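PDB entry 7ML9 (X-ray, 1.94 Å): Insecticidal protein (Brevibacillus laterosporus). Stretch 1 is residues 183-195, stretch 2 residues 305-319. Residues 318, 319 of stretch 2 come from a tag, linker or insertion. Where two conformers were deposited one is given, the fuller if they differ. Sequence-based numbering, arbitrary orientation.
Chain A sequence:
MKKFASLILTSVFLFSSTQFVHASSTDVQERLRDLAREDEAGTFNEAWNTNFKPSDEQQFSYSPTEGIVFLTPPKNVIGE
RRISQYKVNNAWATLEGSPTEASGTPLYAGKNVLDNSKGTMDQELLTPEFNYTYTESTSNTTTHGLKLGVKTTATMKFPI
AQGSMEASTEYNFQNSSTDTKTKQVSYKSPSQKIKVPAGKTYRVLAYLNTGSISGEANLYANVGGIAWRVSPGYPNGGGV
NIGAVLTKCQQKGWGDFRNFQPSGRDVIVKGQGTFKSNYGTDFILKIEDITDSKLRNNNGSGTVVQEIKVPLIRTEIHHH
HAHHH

Stretch 1 183-195: KQVSYKSPSQKIK
Stretch 2, residues 305-319: VQEIKVPLIRTEIHH

Two antiparallel strands, 183-189 and 313-319, lie edge to edge, their N-to-C directions at 149° and their axes approaching to 4.5 Å; together the two stretches bury 1077 Å². The first rule is alternation. S186 pairs with T315 and K188 with I313 as hydrogen-bonded pairs, CA to CA 5.1 and 5.0 Å, whereas V185 with E316 and Y187 with R314 are non-hydrogen-bonded pairs, at 4.2 and 4.8 Å. Backbone torsions stay extended through 183-189, phi from -133° to -80° and psi from 123° to 159°.

I313, Q184 and K183 cover the most surface. I313 (phi/psi -113/127, chi1 m, chi2 t) sits at the centre of one rung: its N donates to K188 O at 2.8 Å, and K188 N donates to I313 O at 2.9 Å. I313 O also receives a CA-H...O contact from Y187 CA at 3.5 Å, so one acceptor serves two neighbours. The side chain lies on the face shared with K188, where the long lysine, t, t, p with chi4 at 123°, passes beside it, NZ 4.0 Å from I313 CD1. I313 CD1 also meets P190 CG at 3.7 Å. P190, with its C-gamma exo ring, further packs CD against V310 CG1 at 3.5 Å, joining I313 to the apolar side chains of the preceding strand; there I194 CD1 (chi1 m, chi2 m) meets I308 CD1 (chi1 m, chi2 t) at 3.5 Å.

Q184 (chi1 m, chi2 p, chi3 36°) marks where the regular ladder is disturbed. The CA register steps from V185-E316 to Q184-H318, leaving I317 as an extra residue with phi/psi -110/-67. I317 N donates to Q184 O at 3.0 Å and a nearly straight 169°, while H318 N reaches the same oxygen only weakly, at 3.4 Å. Q184 N to H318 O is short at 2.8 Å but weak, because its angle is 129°. I317, chi1 p and chi2 t, brings CG1 to 3.6 Å from Q184 CB. H318 and H319 come from a tag; K183 and H319 form a non-hydrogen-bonded pair, CA to CA 4.3 Å.

K183 (m, t, t, m) lies on the opposite face with V185 and Y187. Its CD is 3.5 Å from both R314 NH2 and E316 OE1, so the aliphatic chain makes the close approach; K183 NZ to E316 OE1 is 4.3 Å, beyond a salt bridge. R314, t at chi1 through chi3 with chi4 -95°, extends along this face toward E316 and K183: R314 CG is 3.6 Å from Y187 CE1 at the ring edge, and R314 NH2 is 3.7 Å from V185 CG1. Y187 (chi1 m, chi2 -42°) offers one ring face to L312, whose p, p rotamer sets CD2 4.0 Å from the ring centroid, 18° off the normal, a CH-pi contact.

Beyond the ladder, one water accepts from K195 N at 3.0 Å and donates to Q306 OE1 at 2.9 Å, bridging the stretches.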

# COMPACT_ATOMS: atom_id res chain seq x y z
N LYS A 183 2.17 10.38 -14.56
CA LYS A 183 1.34 11.18 -15.44
C LYS A 183 1.99 12.54 -15.59
O LYS A 183 2.31 13.19 -14.59
CB LYS A 183 -0.09 11.36 -14.91
CG LYS A 183 -0.81 10.13 -14.43
CD LYS A 183 -2.22 10.51 -14.04
CE LYS A 183 -2.83 9.49 -13.09
NZ LYS A 183 -3.13 8.22 -13.79
N GLN A 184 2.20 12.98 -16.83
CA GLN A 184 2.44 14.39 -17.05
C GLN A 184 1.10 15.10 -17.03
O GLN A 184 0.12 14.63 -17.61
CB GLN A 184 3.17 14.64 -18.37
CG GLN A 184 4.66 14.47 -18.25
CD GLN A 184 5.06 13.02 -18.32
OE1 GLN A 184 4.45 12.24 -19.06
NE2 GLN A 184 6.07 12.64 -17.55
N VAL A 185 1.05 16.23 -16.33
CA VAL A 185 -0.18 17.01 -16.25
C VAL A 185 0.18 18.47 -16.50
O VAL A 185 1.34 18.88 -16.37
CB VAL A 185 -0.90 16.85 -14.89
CG1 VAL A 185 -1.29 15.40 -14.64
CG2 VAL A 185 -0.01 17.37 -13.75
N SER A 186 -0.82 19.23 -16.88
CA SER A 186 -0.70 20.68 -16.94
C SER A 186 -1.49 21.24 -15.77
O SER A 186 -2.68 20.94 -15.62
CB SER A 186 -1.21 21.23 -18.27
OG SER A 186 -0.84 22.59 -18.42
N TYR A 187 -0.81 22.02 -14.93
CA TYR A 187 -1.44 22.79 -13.88
C TYR A 187 -1.64 24.22 -14.36
O TYR A 187 -0.74 24.79 -14.99
CB TYR A 187 -0.60 22.80 -12.61
CG TYR A 187 -0.44 21.44 -11.95
CD1 TYR A 187 -1.52 20.58 -11.84
CD2 TYR A 187 0.77 21.05 -11.41
CE1 TYR A 187 -1.38 19.34 -11.21
CE2 TYR A 187 0.92 19.81 -10.78
CZ TYR A 187 -0.16 18.97 -10.69
OH TYR A 187 -0.00 17.74 -10.07
N LYS A 188 -2.79 24.80 -14.05
CA LYS A 188 -3.12 26.15 -14.48
C LYS A 188 -3.66 26.95 -13.31
O LYS A 188 -4.44 26.43 -12.50
CB LYS A 188 -4.12 26.12 -15.63
CG LYS A 188 -4.58 27.46 -16.14
CD LYS A 188 -5.39 27.28 -17.42
CE LYS A 188 -6.48 26.24 -17.24
NZ LYS A 188 -7.83 26.79 -17.55
N SER A 189 -3.23 28.21 -13.19
CA SER A 189 -3.80 29.12 -12.20
C SER A 189 -4.79 30.03 -12.90
O SER A 189 -4.42 30.66 -13.92
CB SER A 189 -2.71 29.95 -11.53
OG SER A 189 -2.19 30.89 -12.44
N PRO A 190 -6.04 30.12 -12.45
CA PRO A 190 -6.98 31.05 -13.09
C PRO A 190 -6.53 32.49 -12.93
O PRO A 190 -5.74 32.84 -12.04
CB PRO A 190 -8.30 30.79 -12.35
CG PRO A 190 -8.12 29.44 -11.71
CD PRO A 190 -6.67 29.33 -11.38
N SER A 191 -7.01 33.32 -13.84
CA SER A 191 -6.74 34.75 -13.81
C SER A 191 -7.21 35.37 -12.49
O SER A 191 -8.32 35.09 -12.03
CB SER A 191 -7.44 35.42 -14.99
OG SER A 191 -7.27 36.82 -14.97
N GLN A 192 -6.37 36.21 -11.88
CA GLN A 192 -6.67 36.89 -10.63
C GLN A 192 -6.81 38.39 -10.87
O GLN A 192 -6.16 38.97 -11.75
CB GLN A 192 -5.58 36.64 -9.58
CG GLN A 192 -5.34 35.17 -9.26
CD GLN A 192 -6.61 34.48 -8.77
OE1 GLN A 192 -7.03 33.46 -9.32
NE2 GLN A 192 -7.22 35.04 -7.73
N LYS A 193 -7.67 39.02 -10.07
CA LYS A 193 -7.94 40.46 -10.13
C LYS A 193 -7.06 41.17 -9.11
O LYS A 193 -7.13 40.87 -7.91
CB LYS A 193 -9.42 40.74 -9.87
CG LYS A 193 -9.94 42.02 -10.52
CD LYS A 193 -10.97 41.74 -11.63
CE LYS A 193 -11.39 43.01 -12.39
NZ LYS A 193 -11.22 42.96 -13.88
N ILE A 194 -6.22 42.10 -9.58
CA ILE A 194 -5.26 42.82 -8.75
C ILE A 194 -5.56 44.31 -8.81
O ILE A 194 -5.71 44.87 -9.91
CB ILE A 194 -3.81 42.56 -9.20
CG1 ILE A 194 -3.56 41.05 -9.34
CG2 ILE A 194 -2.83 43.19 -8.23
CD1 ILE A 194 -3.67 40.32 -8.05
N LYS A 195 -5.64 44.97 -7.65
CA LYS A 195 -5.78 46.42 -7.61
C LYS A 195 -4.41 47.06 -7.83
O LYS A 195 -3.48 46.82 -7.05
CB LYS A 195 -6.39 46.88 -6.29
CG LYS A 195 -6.43 48.41 -6.12
CD LYS A 195 -7.57 48.86 -5.19
CE LYS A 195 -7.24 50.17 -4.48
NZ LYS A 195 -5.86 50.15 -3.88
N VAL A 305 3.81 43.48 -2.25
CA VAL A 305 2.61 44.20 -1.85
C VAL A 305 1.48 43.26 -1.46
O VAL A 305 0.62 43.64 -0.65
CB VAL A 305 2.18 45.15 -2.98
CG1 VAL A 305 0.67 45.41 -2.99
CG2 VAL A 305 2.97 46.45 -2.89
N GLN A 306 1.46 42.03 -1.97
CA GLN A 306 0.35 41.12 -1.79
C GLN A 306 0.82 39.73 -2.20
O GLN A 306 1.71 39.59 -3.06
CB GLN A 306 -0.85 41.56 -2.64
CG GLN A 306 -2.13 40.79 -2.43
CD GLN A 306 -3.18 41.16 -3.46
OE1 GLN A 306 -2.94 41.99 -4.34
NE2 GLN A 306 -4.35 40.53 -3.38
N GLU A 307 0.27 38.72 -1.54
CA GLU A 307 0.43 37.33 -1.96
C GLU A 307 -0.93 36.66 -1.97
O GLU A 307 -1.78 36.95 -1.12
CB GLU A 307 1.40 36.56 -1.06
CG GLU A 307 2.84 36.99 -1.26
CD GLU A 307 3.84 36.15 -0.48
OE1 GLU A 307 3.40 35.34 0.36
OE2 GLU A 307 5.06 36.30 -0.71
N ILE A 308 -1.16 35.81 -2.97
CA ILE A 308 -2.44 35.15 -3.17
C ILE A 308 -2.20 33.66 -3.36
O ILE A 308 -1.40 33.27 -4.22
CB ILE A 308 -3.19 35.71 -4.39
CG1 ILE A 308 -3.11 37.23 -4.45
CG2 ILE A 308 -4.64 35.24 -4.39
CD1 ILE A 308 -3.85 37.80 -5.63
N LYS A 309 -2.90 32.84 -2.58
CA LYS A 309 -2.96 31.41 -2.83
C LYS A 309 -4.10 31.14 -3.81
O LYS A 309 -5.23 31.59 -3.59
CB LYS A 309 -3.19 30.65 -1.53
CG LYS A 309 -1.93 30.10 -0.89
CD LYS A 309 -2.23 28.82 -0.12
CE LYS A 309 -1.05 28.39 0.73
NZ LYS A 309 -0.67 26.98 0.45
N VAL A 310 -3.80 30.44 -4.89
CA VAL A 310 -4.73 30.22 -5.99
C VAL A 310 -4.91 28.72 -6.17
O VAL A 310 -3.91 28.01 -6.30
CB VAL A 310 -4.24 30.86 -7.30
CG1 VAL A 310 -5.20 30.53 -8.44
CG2 VAL A 310 -4.11 32.37 -7.12
N PRO A 311 -6.13 28.20 -6.18
CA PRO A 311 -6.33 26.77 -6.45
C PRO A 311 -6.03 26.46 -7.91
O PRO A 311 -6.42 27.22 -8.80
CB PRO A 311 -7.81 26.53 -6.13
CG PRO A 311 -8.31 27.81 -5.49
CD PRO A 311 -7.41 28.90 -5.99
N LEU A 312 -5.32 25.36 -8.15
CA LEU A 312 -4.94 25.02 -9.52
C LEU A 312 -6.05 24.26 -10.24
O LEU A 312 -6.95 23.69 -9.63
CB LEU A 312 -3.63 24.23 -9.53
CG LEU A 312 -3.51 22.87 -8.82
CD1 LEU A 312 -4.18 21.75 -9.61
CD2 LEU A 312 -2.05 22.54 -8.57
N ILE A 313 -5.97 24.28 -11.57
CA ILE A 313 -6.82 23.48 -12.44
C ILE A 313 -5.93 22.45 -13.12
O ILE A 313 -4.91 22.82 -13.73
CB ILE A 313 -7.55 24.34 -13.48
CG1 ILE A 313 -8.47 25.34 -12.79
CG2 ILE A 313 -8.37 23.48 -14.43
CD1 ILE A 313 -8.91 26.45 -13.73
N ARG A 314 -6.29 21.18 -13.02
CA ARG A 314 -5.43 20.07 -13.43
C ARG A 314 -5.96 19.45 -14.71
O ARG A 314 -7.16 19.15 -14.82
CB ARG A 314 -5.35 19.02 -12.32
CG ARG A 314 -4.35 17.89 -12.56
CD ARG A 314 -4.56 16.76 -11.53
NE ARG A 314 -3.91 15.51 -11.93
CZ ARG A 314 -4.52 14.53 -12.59
NH1 ARG A 314 -5.80 14.65 -12.94
NH2 ARG A 314 -3.84 13.43 -12.91
N THR A 315 -5.07 19.26 -15.69
CA THR A 315 -5.40 18.60 -16.94
C THR A 315 -4.32 17.58 -17.27
O THR A 315 -3.15 17.95 -17.41
CB THR A 315 -5.54 19.61 -18.08
OG1 THR A 315 -6.50 20.61 -17.72
CG2 THR A 315 -5.99 18.90 -19.35
N GLU A 316 -4.71 16.31 -17.39
CA GLU A 316 -3.74 15.28 -17.73
C GLU A 316 -3.41 15.35 -19.21
O GLU A 316 -4.27 15.61 -20.05
CB GLU A 316 -4.27 13.87 -17.38
CG GLU A 316 -3.25 12.76 -17.68
CD GLU A 316 -3.73 11.35 -17.31
OE1 GLU A 316 -4.63 11.21 -16.45
OE2 GLU A 316 -3.19 10.38 -17.87
N ILE A 317 -2.13 15.15 -19.53
CA ILE A 317 -1.73 15.06 -20.93
C ILE A 317 -1.34 13.62 -21.25
O ILE A 317 -2.05 12.93 -21.99
CB ILE A 317 -0.61 16.05 -21.29
CG1 ILE A 317 0.43 16.22 -20.19
CG2 ILE A 317 -1.18 17.43 -21.51
CD1 ILE A 317 1.58 17.17 -20.56
N HIS A 318 -0.24 13.13 -20.64
CA HIS A 318 0.37 11.85 -20.96
C HIS A 318 0.46 10.98 -19.71
O HIS A 318 0.57 11.49 -18.59
CB HIS A 318 1.80 12.07 -21.55
CG HIS A 318 2.43 10.84 -22.12
ND1 HIS A 318 2.27 10.46 -23.44
CD2 HIS A 318 3.27 9.93 -21.57
CE1 HIS A 318 2.96 9.35 -23.67
NE2 HIS A 318 3.57 9.01 -22.55
N HIS A 319 0.42 9.65 -19.90
CA HIS A 319 0.54 8.70 -18.80
C HIS A 319 1.44 7.54 -19.19
O HIS A 319 1.57 7.20 -20.37
CB HIS A 319 -0.84 8.16 -18.34
CG HIS A 319 -1.56 7.34 -19.38
ND1 HIS A 319 -1.41 5.98 -19.49
CD2 HIS A 319 -2.47 7.70 -20.32
CE1 HIS A 319 -2.17 5.53 -20.47
NE2 HIS A 319 -2.82 6.55 -20.99
O HOH W 1 -5.36 43.32 -5.12